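Phosphoribosylaminoimidazole carboxylase, ATPase subunit (Thermotoga maritima, PDB 3AX6) probably catalyses the ATP-dependent carboxylation of 5-aminoimidazole ribonucleotide with bicarbonate to N5-carboxyaminoimidazole ribonucleotide, a step of purine biosynthesis. Local coordinates at residues E175-V180 and E244-K249; Y193-M198 and I223-A228. One frame throughout, in Å; residues are numbered along the deposited sequence.

Contact 1: residues E175-V180 and E244-K249. With ADP (adenosine-5'-diphosphate), chain E.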
loop_
_atom_site.group_PDB
_atom_site.type_symbol
_atom_site.label_atom_id
_atom_site.label_comp_id
_atom_site.label_asym_id
_atom_site.label_seq_id
_atom_site.Cartn_x
_atom_site.Cartn_y
_atom_site.Cartn_z
ATOM N N GLU A 175 15.077 20.129 23.267
ATOM C CA GLU A 175 16.296 19.500 22.780
ATOM C C GLU A 175 15.924 18.840 21.452
ATOM O O GLU A 175 16.619 18.989 20.445
ATOM C CB GLU A 175 16.762 18.432 23.770
ATOM C CG GLU A 175 18.258 18.400 24.028
ATOM C CD GLU A 175 19.067 18.072 22.790
ATOM O OE1 GLU A 175 18.824 17.008 22.179
ATOM O OE2 GLU A 175 19.953 18.880 22.433
ATOM N N LYS A 176 14.818 18.102 21.474
ATOM C CA LYS A 176 14.298 17.413 20.296
ATOM C C LYS A 176 12.778 17.374 20.394
ATOM O O LYS A 176 12.223 17.404 21.494
ATOM C CB LYS A 176 14.827 15.978 20.234
ATOM C CG LYS A 176 16.315 15.878 20.018
ATOM C CD LYS A 176 16.618 15.198 18.701
ATOM C CE LYS A 176 18.105 15.253 18.385
ATOM N NZ LYS A 176 18.427 14.488 17.152
ATOM N N GLU A 177 12.107 17.330 19.251
ATOM C CA GLU A 177 10.651 17.252 19.244
ATOM C C GLU A 177 10.311 15.866 18.730
ATOM O O GLU A 177 10.753 15.464 17.654
ATOM C CB GLU A 177 10.050 18.365 18.377
ATOM C CG GLU A 177 10.178 19.736 19.049
ATOM C CD GLU A 177 9.383 20.833 18.361
ATOM O OE1 GLU A 177 8.185 20.608 18.093
ATOM O OE2 GLU A 177 9.950 21.925 18.104
ATOM N N LEU A 178 9.540 15.131 19.524
ATOM C CA LEU A 178 9.202 13.754 19.205
ATOM C C LEU A 178 7.724 13.475 18.968
ATOM O O LEU A 178 6.856 14.212 19.432
ATOM C CB LEU A 178 9.707 12.849 20.331
ATOM C CG LEU A 178 11.132 13.136 20.830
ATOM C CD1 LEU A 178 11.383 12.364 22.117
ATOM C CD2 LEU A 178 12.160 12.768 19.776
ATOM N N ALA A 179 7.453 12.390 18.250
ATOM C CA ALA A 179 6.086 11.983 17.957
ATOM C C ALA A 179 5.959 10.464 17.997
ATOM O O ALA A 179 6.895 9.734 17.666
ATOM C CB ALA A 179 5.661 12.503 16.587
ATOM N N VAL A 180 4.799 9.989 18.422
ATOM C CA VAL A 180 4.561 8.554 18.473
ATOM C C VAL A 180 3.088 8.249 18.232
ATOM O O VAL A 180 2.207 8.854 18.847
ATOM C CB VAL A 180 4.990 7.957 19.831
ATOM C CG1 VAL A 180 4.393 8.761 20.942
ATOM C CG2 VAL A 180 4.543 6.495 19.933
ATOM N N GLU A 244 2.376 14.212 20.206
ATOM C CA GLU A 244 3.572 15.027 20.016
ATOM C C GLU A 244 4.161 15.414 21.362
ATOM O O GLU A 244 3.460 15.905 22.233
ATOM C CB GLU A 244 3.221 16.266 19.199
ATOM C CG GLU A 244 2.707 15.914 17.821
ATOM C CD GLU A 244 2.083 17.093 17.118
ATOM O OE1 GLU A 244 2.715 18.171 17.096
ATOM O OE2 GLU A 244 0.962 16.938 16.586
HETATM N N MSE A 245 5.457 15.191 21.526
HETATM C CA MSE A 245 6.118 15.482 22.792
HETATM C C MSE A 245 7.416 16.261 22.629
HETATM O O MSE A 245 7.982 16.334 21.535
HETATM C CB MSE A 245 6.415 14.167 23.529
HETATM C CG MSE A 245 5.189 13.323 23.842
HETATM SE SE MSE A 245 5.641 11.500 24.340
HETATM C CE MSE A 245 5.928 10.806 22.556
ATOM N N PHE A 246 7.874 16.842 23.737
ATOM C CA PHE A 246 9.123 17.595 23.769
ATOM C C PHE A 246 10.119 16.875 24.659
ATOM O O PHE A 246 9.763 16.407 25.740
ATOM C CB PHE A 246 8.938 18.988 24.375
ATOM C CG PHE A 246 8.088 19.917 23.567
ATOM C CD1 PHE A 246 8.063 19.844 22.180
ATOM C CD2 PHE A 246 7.347 20.909 24.201
ATOM C CE1 PHE A 246 7.317 20.740 21.435
ATOM C CE2 PHE A 246 6.595 21.817 23.463
ATOM C CZ PHE A 246 6.581 21.732 22.074
ATOM N N LEU A 247 11.360 16.782 24.199
ATOM C CA LEU A 247 12.435 16.197 24.992
ATOM C C LEU A 247 13.214 17.448 25.361
ATOM O O LEU A 247 13.889 18.018 24.504
ATOM C CB LEU A 247 13.322 15.270 24.156
ATOM C CG LEU A 247 14.672 14.926 24.816
ATOM C CD1 LEU A 247 14.432 14.217 26.129
ATOM C CD2 LEU A 247 15.515 14.054 23.900
ATOM N N THR A 248 13.099 17.895 26.614
ATOM C CA THR A 248 13.788 19.113 27.042
ATOM C C THR A 248 15.280 18.932 27.193
ATOM O O THR A 248 15.785 17.810 27.189
ATOM C CB THR A 248 13.252 19.667 28.383
ATOM O OG1 THR A 248 13.600 18.777 29.454
ATOM C CG2 THR A 248 11.748 19.846 28.319
ATOM N N LYS A 249 15.971 20.060 27.315
ATOM C CA LYS A 249 17.415 20.091 27.477
ATOM C C LYS A 249 17.776 19.469 28.818
ATOM O O LYS A 249 18.886 18.978 29.008
ATOM C CB LYS A 249 17.897 21.541 27.432
ATOM C CG LYS A 249 19.393 21.740 27.667
ATOM C CD LYS A 249 19.654 23.090 28.354
ATOM C CE LYS A 249 21.113 23.526 28.271
ATOM N NZ LYS A 249 21.472 23.982 26.893
HETATM P PB ADP E . 0.889 24.416 16.488
HETATM O O1B ADP E . 1.280 22.986 16.342
HETATM O O2B ADP E . 1.634 25.284 15.339
HETATM O O3B ADP E . -0.782 24.538 16.326
HETATM P PA ADP E . 2.521 24.276 18.739
HETATM O O1A ADP E . 2.079 23.968 20.121
HETATM O O2A ADP E . 2.980 22.894 18.024
HETATM O O3A ADP E . 1.280 25.033 17.962
HETATM O "O5'" ADP E . 3.754 25.336 18.825
HETATM C "C5'" ADP E . 4.565 25.201 17.646
HETATM C "C4'" ADP E . 6.054 25.272 18.005
HETATM O "O4'" ADP E . 6.295 26.277 19.043
HETATM C "C3'" ADP E . 6.564 23.932 18.563
HETATM O "O3'" ADP E . 6.973 23.031 17.522
HETATM C "C2'" ADP E . 7.702 24.363 19.484
HETATM O "O2'" ADP E . 8.942 24.437 18.778
HETATM C "C1'" ADP E . 7.238 25.733 20.017
HETATM N N9 ADP E . 6.638 25.620 21.364
HETATM C C8 ADP E . 5.369 25.198 21.679
HETATM N N7 ADP E . 5.188 25.220 22.965
HETATM C C5 ADP E . 6.315 25.657 23.568
HETATM C C6 ADP E . 6.715 25.884 24.913
HETATM N N6 ADP E . 5.844 25.643 25.950
HETATM N N1 ADP E . 7.963 26.341 25.157
HETATM C C2 ADP E . 8.827 26.581 24.165
HETATM N N3 ADP E . 8.492 26.378 22.888
HETATM C C4 ADP E . 7.264 25.923 22.548
#

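Contact 2: residues Y193-M198 and I223-A228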
loop_
_atom_site.group_PDB
_atom_site.type_symbol
_atom_site.label_atom_id
_atom_site.label_comp_id
_atom_site.label_asym_id
_atom_site.label_seq_id
_atom_site.Cartn_x
_atom_site.Cartn_y
_atom_site.Cartn_z
ATOM N N TYR A 193 3.662 2.502 18.414
ATOM C CA TYR A 193 4.651 2.568 17.347
ATOM C C TYR A 193 5.966 3.117 17.847
ATOM O O TYR A 193 6.071 3.567 18.981
ATOM C CB TYR A 193 4.127 3.451 16.207
ATOM C CG TYR A 193 3.148 2.724 15.310
ATOM C CD1 TYR A 193 3.591 1.923 14.259
ATOM C CD2 TYR A 193 1.776 2.805 15.538
ATOM C CE1 TYR A 193 2.687 1.223 13.459
ATOM C CE2 TYR A 193 0.872 2.110 14.752
ATOM C CZ TYR A 193 1.328 1.322 13.716
ATOM O OH TYR A 193 0.416 0.638 12.950
ATOM N N PRO A 194 7.009 3.047 17.015
ATOM C CA PRO A 194 8.284 3.588 17.482
ATOM C C PRO A 194 8.118 5.106 17.649
ATOM O O PRO A 194 7.204 5.708 17.078
ATOM C CB PRO A 194 9.242 3.239 16.345
ATOM C CG PRO A 194 8.648 1.982 15.775
ATOM C CD PRO A 194 7.178 2.294 15.758
ATOM N N VAL A 195 8.973 5.719 18.456
ATOM C CA VAL A 195 8.892 7.155 18.617
ATOM C C VAL A 195 9.724 7.711 17.465
ATOM O O VAL A 195 10.752 7.136 17.116
ATOM C CB VAL A 195 9.444 7.618 20.005
ATOM C CG1 VAL A 195 10.155 6.486 20.695
ATOM C CG2 VAL A 195 10.368 8.807 19.839
ATOM N N VAL A 196 9.264 8.797 16.848
ATOM C CA VAL A 196 10.009 9.386 15.741
ATOM C C VAL A 196 10.504 10.783 16.068
ATOM O O VAL A 196 10.022 11.427 17.003
ATOM C CB VAL A 196 9.179 9.425 14.439
ATOM C CG1 VAL A 196 8.850 8.009 14.007
ATOM C CG2 VAL A 196 7.919 10.242 14.635
ATOM N N GLU A 197 11.472 11.236 15.280
ATOM C CA GLU A 197 12.101 12.535 15.474
ATOM C C GLU A 197 11.729 13.531 14.389
ATOM O O GLU A 197 11.779 13.215 13.197
ATOM C CB GLU A 197 13.624 12.344 15.503
ATOM C CG GLU A 197 14.466 13.597 15.730
ATOM C CD GLU A 197 15.973 13.332 15.591
ATOM O OE1 GLU A 197 16.430 12.210 15.898
ATOM O OE2 GLU A 197 16.711 14.252 15.189
HETATM N N MSE A 198 11.343 14.731 14.811
HETATM C CA MSE A 198 11.010 15.796 13.876
HETATM C C MSE A 198 12.332 16.474 13.551
HETATM O O MSE A 198 13.022 16.953 14.446
HETATM C CB MSE A 198 10.071 16.825 14.513
HETATM C CG MSE A 198 8.771 16.257 15.052
HETATM SE SE MSE A 198 7.809 15.231 13.738
HETATM C CE MSE A 198 6.961 16.676 12.782
ATOM N N ILE A 223 10.425 5.944 27.734
ATOM C CA ILE A 223 9.531 6.846 28.457
ATOM C C ILE A 223 8.533 7.543 27.525
ATOM O O ILE A 223 7.383 7.757 27.898
ATOM C CB ILE A 223 10.340 7.918 29.232
ATOM C CG1 ILE A 223 11.059 7.261 30.413
ATOM C CG2 ILE A 223 9.414 9.053 29.705
ATOM C CD1 ILE A 223 11.919 8.225 31.226
ATOM N N ALA A 224 8.980 7.897 26.322
ATOM C CA ALA A 224 8.118 8.560 25.340
ATOM C C ALA A 224 6.949 7.660 24.932
ATOM O O ALA A 224 5.824 8.133 24.755
ATOM C CB ALA A 224 8.930 8.949 24.102
ATOM N N ARG A 225 7.228 6.366 24.778
ATOM C CA ARG A 225 6.206 5.400 24.394
ATOM C C ARG A 225 5.280 5.161 25.575
ATOM O O ARG A 225 4.101 4.873 25.396
ATOM C CB ARG A 225 6.849 4.082 23.937
ATOM C CG ARG A 225 7.684 4.217 22.661
ATOM C CD ARG A 225 8.284 2.890 22.183
ATOM N NE ARG A 225 7.263 1.936 21.749
ATOM C CZ ARG A 225 7.383 1.127 20.696
ATOM N NH1 ARG A 225 8.485 1.149 19.952
ATOM N NH2 ARG A 225 6.395 0.296 20.376
ATOM N N GLU A 226 5.820 5.294 26.783
ATOM C CA GLU A 226 5.033 5.116 27.996
ATOM C C GLU A 226 4.096 6.318 28.180
ATOM O O GLU A 226 2.910 6.148 28.467
ATOM C CB GLU A 226 5.954 4.971 29.218
ATOM C CG GLU A 226 6.777 3.681 29.232
ATOM C CD GLU A 226 7.732 3.571 30.425
ATOM O OE1 GLU A 226 8.425 2.536 30.531
ATOM O OE2 GLU A 226 7.793 4.511 31.255
ATOM N N ILE A 227 4.628 7.524 28.004
ATOM C CA ILE A 227 3.825 8.733 28.146
ATOM C C ILE A 227 2.675 8.707 27.143
ATOM O O ILE A 227 1.520 8.930 27.495
ATOM C CB ILE A 227 4.653 10.016 27.866
ATOM C CG1 ILE A 227 5.899 10.059 28.754
ATOM C CG2 ILE A 227 3.791 11.248 28.094
ATOM C CD1 ILE A 227 5.615 10.105 30.215
ATOM N N ALA A 228 3.013 8.437 25.886
ATOM C CA ALA A 228 2.030 8.399 24.810
ATOM C C ALA A 228 0.937 7.383 25.070
ATOM O O ALA A 228 -0.243 7.668 24.888
ATOM C CB ALA A 228 2.714 8.096 23.483
#

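Contact 1: residues E175-V180 and E244-K249
E177 and F246 face each other as a non-hydrogen-bonded pair of two antiparallel strands, their side chains side by side and pointing the same way, on the face of the sheet where the ADP lies. In E177 CG stands anti to the carbonyl carbon (chi1 -72°), and the chain runs on extended to a carboxylate that grips the ribose with both oxygens: O3' of the ADP donates to OE1 of E177 at 2.8 Å, and O2' to OE2 at the same length. Two bonds fix the rotation of this carboxylate, whose plane stands nearly perpendicular to the phenyl ring. OE1 of E177 also reaches the ring's edge, 3.5 Å from CE1 of F246. Farther round the ring, CZ of F246 meets C8 of the adenine at 3.7 Å, near the ring plane, so the phenyl edge borders both base and carboxylate. On the other face of the sheet L178 and L247 pack obliquely, CD1 of L178 lying 4.0 Å from CB of L247. K176, also on that face, turns its end away to E197. Between the strands, the amide of M245, a selenomethionine, gives an almost straight bond to O of L178 (2.7 Å), and N of L178 returns one to O of M245. O of L247 accepts from N of E175 (2.7 Å) and from N of K176 (3.2 Å); both residues face L247, a classic beta bulge. The paired strands belong to the antiparallel sheet of the ATP-grasp fold, here lining the nucleotide pocket beside the ribose (E177) and the adenine (F246).

Contact 2: residues Y193-M198 and I223-A228
Strand 193-198 and helix 223-228 run at 111° to each other, their axes 8.4 Å apart at closest, and the backbones come nearest where V195 faces R225. R225 contributes the largest share of the contact. CG stands anti to the carbonyl carbon (chi1 -65°), and the chain bends at chi3 (66°), with the guanidinium lying over the Y193-P194 peptide. The carbonyl oxygen of Y193 sits above the centre of one guanidinium face, 3.3 Å from CZ of R225, and N of P194 lies over the same face. This face-on placing is not a hydrogen bond: NE of R225 is 3.4 Å from O of Y193, but at a poor angle. The attraction between the oxygen and the positive group is probably electrostatic. Beside it, NH1 of R225 touches CA of P194 at 3.5 Å. Lower down the arginine, CG packs against CG1 of V195 at 3.9 Å. V195 points toward the helix, and its CB also meets CB of A224 at 4.3 Å. An alanine in place of R225 would probably leave the Y193 carbonyl without the flat cationic cover and open a gap beside CG1 of V195. Beyond the pair, V195 also packs on L178 of strand 174-184, while on the strand's other side Y193 and P194 touch Y268 of helix 268-272 and the Y193 hydroxyl bonds to O of T275. Helix 218-235 thus lies across one face of the sheet, with A224 and I227 touching M245 of strand 239-248.

The two contacts, their centres about 9 Å apart, meet on one sheet: strands 174-184 and 190-198 are neighbours, and helix 218-235 leads directly into strand 239-248, so each contact uses elements next in the chain to those of the other. A probable backbone hydrogen bond, N of V196 to O of A179 at 2.7 Å, ties the strands together, and the salt bridge of K176 NZ to E197 OE2, 2.6 Å, joins the two contacts. SE of M245 packs on the carbonyl of A224, 3.4 Å from its O. Contact 1 holds the ADP directly; contact 2 lies farther from the nucleotide, the V195 side chain about 10 Å from that of E177, and joins helix to sheet.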